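Local coordinates for ABC transporter, permease protein, putative (Porphyromonas gingivalis, PDB 2P0S) that is probably a permease component of an ABC-type transporter, represented here by one excised domain of the longer membrane protein, at residues 28-33 with 81-86. Residues are numbered along the deposited sequence; the frame is centred on the assembly and turned at random.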
ATOM      1  N   ASN A  28       2.148  11.553  -3.975  1.00 37.30           N
ATOM      2  CA  ASN A  28       2.083  10.466  -3.012  1.00 35.38           C
ATOM      3  C   ASN A  28       1.722  10.919  -1.552  1.00 35.98           C
ATOM      4  O   ASN A  28       2.257  11.926  -1.061  1.00 36.08           O
ATOM      5  CB  ASN A  28       3.448   9.806  -2.997  1.00 33.39           C
ATOM      6  CG  ASN A  28       3.432   8.485  -2.260  1.00 33.31           C
ATOM      7  OD1 ASN A  28       3.442   8.450  -1.014  1.00 31.96           O
ATOM      8  ND2 ASN A  28       3.356   7.367  -3.038  1.00 32.23           N
ATOM      9  N   ASP A  29       0.855  10.180  -0.857  1.00 35.71           N
ATOM     10  CA  ASP A  29       0.491  10.643   0.489  1.00 35.89           C
ATOM     11  C   ASP A  29       1.095   9.893   1.683  1.00 33.46           C
ATOM     12  O   ASP A  29       0.691  10.111   2.850  1.00 33.34           O
ATOM     13  CB  ASP A  29      -1.040  10.814   0.634  1.00 39.53           C
ATOM     14  CG  ASP A  29      -1.764   9.475   0.725  1.00 42.78           C
ATOM     15  OD1 ASP A  29      -2.970   9.464   1.169  1.00 48.53           O
ATOM     16  OD2 ASP A  29      -1.140   8.444   0.353  1.00 44.50           O
ATOM     17  N   GLU A  30       2.108   9.070   1.423  1.00 29.45           N
ATOM     18  CA  GLU A  30       2.776   8.289   2.463  1.00 31.10           C
ATOM     19  C   GLU A  30       4.245   8.625   2.737  1.00 29.15           C
ATOM     20  O   GLU A  30       4.686   8.450   3.869  1.00 31.07           O
ATOM     21  CB  GLU A  30       2.785   6.781   2.072  1.00 32.89           C
ATOM     22  CG  GLU A  30       1.549   6.055   2.507  1.00 42.62           C
ATOM     23  CD  GLU A  30       1.778   4.542   2.455  1.00 51.34           C
ATOM     24  OE1 GLU A  30       1.666   3.994   1.310  1.00 53.54           O
ATOM     25  OE2 GLU A  30       2.099   3.945   3.551  1.00 55.71           O
ATOM     26  N   PHE A  31       4.995   8.953   1.658  1.00 24.15           N
ATOM     27  CA  PHE A  31       6.418   9.234   1.713  1.00 25.91           C
ATOM     28  C   PHE A  31       6.729  10.582   1.005  1.00 24.27           C
ATOM     29  O   PHE A  31       5.991  10.989   0.088  1.00 23.76           O
ATOM     30  CB  PHE A  31       7.290   8.144   1.122  1.00 28.10           C
ATOM     31  CG  PHE A  31       6.858   6.760   1.544  1.00 28.73           C
ATOM     32  CD1 PHE A  31       7.071   6.339   2.854  1.00 25.05           C
ATOM     33  CD2 PHE A  31       6.204   5.929   0.663  1.00 31.32           C
ATOM     34  CE1 PHE A  31       6.706   5.067   3.253  1.00 31.01           C
ATOM     35  CE2 PHE A  31       5.768   4.676   1.107  1.00 33.15           C
ATOM     36  CZ  PHE A  31       6.027   4.301   2.396  1.00 28.80           C
ATOM     37  N   ARG A  32       7.866  11.148   1.354  0.50 22.46           N
ATOM     38  CA  ARG A  32       8.277  12.416   0.817  0.50 22.56           C
ATOM     39  C   ARG A  32       9.318  12.183  -0.316  0.50 21.39           C
ATOM     40  O   ARG A  32      10.526  12.062  -0.049  0.50 21.25           O
ATOM     41  CB  ARG A  32       8.830  13.289   1.975  0.50 24.32           C
ATOM     42  CG  ARG A  32       8.894  14.679   1.578  0.50 23.40           C
ATOM     43  CD  ARG A  32       9.762  15.542   2.574  0.50 26.25           C
ATOM     44  NE  ARG A  32      10.368  16.591   1.772  0.50 29.74           N
ATOM     45  CZ  ARG A  32      11.664  16.920   1.719  0.50 29.82           C
ATOM     46  NH1 ARG A  32      12.060  17.905   0.891  0.50 23.86           N
ATOM     47  NH2 ARG A  32      12.570  16.266   2.455  0.50 29.66           N
ATOM     48  N   PHE A  33       8.869  12.144  -1.576  1.00 19.89           N
ATOM     49  CA  PHE A  33       9.805  11.848  -2.618  1.00 21.87           C
ATOM     50  C   PHE A  33      10.519  13.067  -3.173  1.00 21.73           C
ATOM     51  O   PHE A  33       9.851  14.123  -3.476  1.00 26.17           O
ATOM     52  CB  PHE A  33       9.056  11.098  -3.771  1.00 18.28           C
ATOM     53  CG  PHE A  33       8.628   9.704  -3.365  1.00 21.88           C
ATOM     54  CD1 PHE A  33       9.567   8.633  -3.474  1.00 21.04           C
ATOM     55  CD2 PHE A  33       7.340   9.395  -2.962  1.00 24.50           C
ATOM     56  CE1 PHE A  33       9.229   7.373  -3.081  1.00 19.51           C
ATOM     57  CE2 PHE A  33       6.953   8.057  -2.581  1.00 24.05           C
ATOM     58  CZ  PHE A  33       7.901   7.008  -2.684  1.00 20.57           C
ATOM     59  N   SER A  81       6.334  -1.820   4.139  1.00 31.95           N
ATOM     60  CA  SER A  81       5.426  -0.866   3.527  1.00 32.90           C
ATOM     61  C   SER A  81       6.043   0.014   2.426  1.00 31.13           C
ATOM     62  O   SER A  81       5.375   0.284   1.442  1.00 30.71           O
ATOM     63  CB  SER A  81       4.851   0.056   4.615  1.00 34.23           C
ATOM     64  OG  SER A  81       5.753   1.156   4.903  1.00 38.88           O
ATOM     65  N   VAL A  82       7.286   0.481   2.612  1.00 29.03           N
ATOM     66  CA  VAL A  82       8.024   1.326   1.655  1.00 25.35           C
ATOM     67  C   VAL A  82       8.192   0.514   0.354  1.00 24.33           C
ATOM     68  O   VAL A  82       7.757   0.947  -0.690  1.00 24.90           O
ATOM     69  CB  VAL A  82       9.387   1.741   2.249  1.00 23.59           C
ATOM     70  CG1 VAL A  82      10.168   2.419   1.293  1.00 25.09           C
ATOM     71  CG2 VAL A  82       9.218   2.692   3.541  1.00 29.13           C
ATOM     72  N   SER A  83       8.766  -0.662   0.387  1.00 23.61           N
ATOM     73  CA  SER A  83       8.892  -1.446  -0.869  1.00 22.73           C
ATOM     74  C   SER A  83       7.525  -1.836  -1.391  1.00 22.42           C
ATOM     75  O   SER A  83       7.292  -1.814  -2.598  1.00 23.48           O
ATOM     76  CB  SER A  83       9.716  -2.693  -0.606  1.00 22.73           C
ATOM     77  OG  SER A  83       9.403  -3.589  -1.757  1.00 27.19           O
ATOM     78  N   ASN A  84       6.629  -2.235  -0.480  0.50 23.39           N
ATOM     79  CA  ASN A  84       5.227  -2.598  -0.838  0.50 23.82           C
ATOM     80  C   ASN A  84       4.661  -1.568  -1.790  0.50 24.98           C
ATOM     81  O   ASN A  84       4.390  -1.868  -2.996  0.50 22.43           O
ATOM     82  CB  ASN A  84       4.327  -2.730   0.411  0.50 24.44           C
ATOM     83  CG  ASN A  84       4.635  -3.981   1.200  0.50 23.80           C
ATOM     84  OD1 ASN A  84       4.174  -4.158   2.350  0.50 28.06           O
ATOM     85  ND2 ASN A  84       5.412  -4.884   0.578  0.50 24.95           N
ATOM     86  N   HIS A  85       4.599  -0.356  -1.271  1.00 25.21           N
ATOM     87  CA  HIS A  85       3.926   0.837  -1.858  1.00 26.42           C
ATOM     88  C   HIS A  85       4.593   1.207  -3.179  1.00 24.55           C
ATOM     89  O   HIS A  85       3.912   1.342  -4.214  1.00 24.29           O
ATOM     90  CB  HIS A  85       4.124   2.011  -0.874  1.00 30.19           C
ATOM     91  CG  HIS A  85       3.413   3.288  -1.255  1.00 41.41           C
ATOM     92  ND1 HIS A  85       2.034   3.382  -1.367  1.00 48.06           N
ATOM     93  CD2 HIS A  85       3.885   4.543  -1.489  1.00 44.17           C
ATOM     94  CE1 HIS A  85       1.691   4.629  -1.670  1.00 45.63           C
ATOM     95  NE2 HIS A  85       2.792   5.351  -1.728  1.00 45.81           N
ATOM     96  N   ILE A  86       5.918   1.286  -3.179  1.00 22.39           N
ATOM     97  CA  ILE A  86       6.698   1.656  -4.337  1.00 18.61           C
ATOM     98  C   ILE A  86       6.530   0.566  -5.404  1.00 19.53           C
ATOM     99  O   ILE A  86       6.306   0.897  -6.576  1.00 21.69           O
ATOM    100  CB  ILE A  86       8.133   1.841  -3.979  1.00 17.20           C
ATOM    101  CG1 ILE A  86       8.229   3.155  -3.093  1.00 17.93           C
ATOM    102  CG2 ILE A  86       8.990   1.910  -5.197  1.00 18.76           C
ATOM    103  CD1 ILE A  86       9.663   3.444  -2.590  1.00 25.07           C
TER
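H85, on helix 80-100, is the residue most covered in this contact. Its t rotamer (chi1 -175°) carries the imidazole off the helix toward the turn at 28-31, where N28 ND2 donates to H85 NE2 in a very short hydrogen bond of 2.5 Å (N-H...acceptor angle 159°). N28 OD1, on the same amide, accepts from E30 N (2.8 Å) and F31 N (3.1 Å), an Asx turn and Asx motif, consistent with these bonds holding the t side chain in place for H85. E30 OE1 lies 2.8 Å from H85 ND1, but it sits over one ring face and the angle is too poor for a hydrogen bond. The turn leads into strand 32-35, outermost within this chain in a mixed sheet ordered 32-35, 11-16, 55-59, 70-74, so the contact joins that strand to the helix following strand 70-74. F31 is buried, and its m rotamer brings CE2 to 3.2 Å from H85 CD2; the two rings meet obliquely, planes at 65° and centroids 5.2 Å apart. F31 CE1 also packs on V82 CG2 at 3.5 Å. Two residues on, F33 CZ meets I86 CG1 at 3.9 Å by the ring edge, and both phenylalanines touch I12 of the adjacent strand 11-16. At the subunit interface, E30 packs on N84 of the second subunit, while E30 OE2 of the second subunit makes a weak hydrogen bond with S81 N.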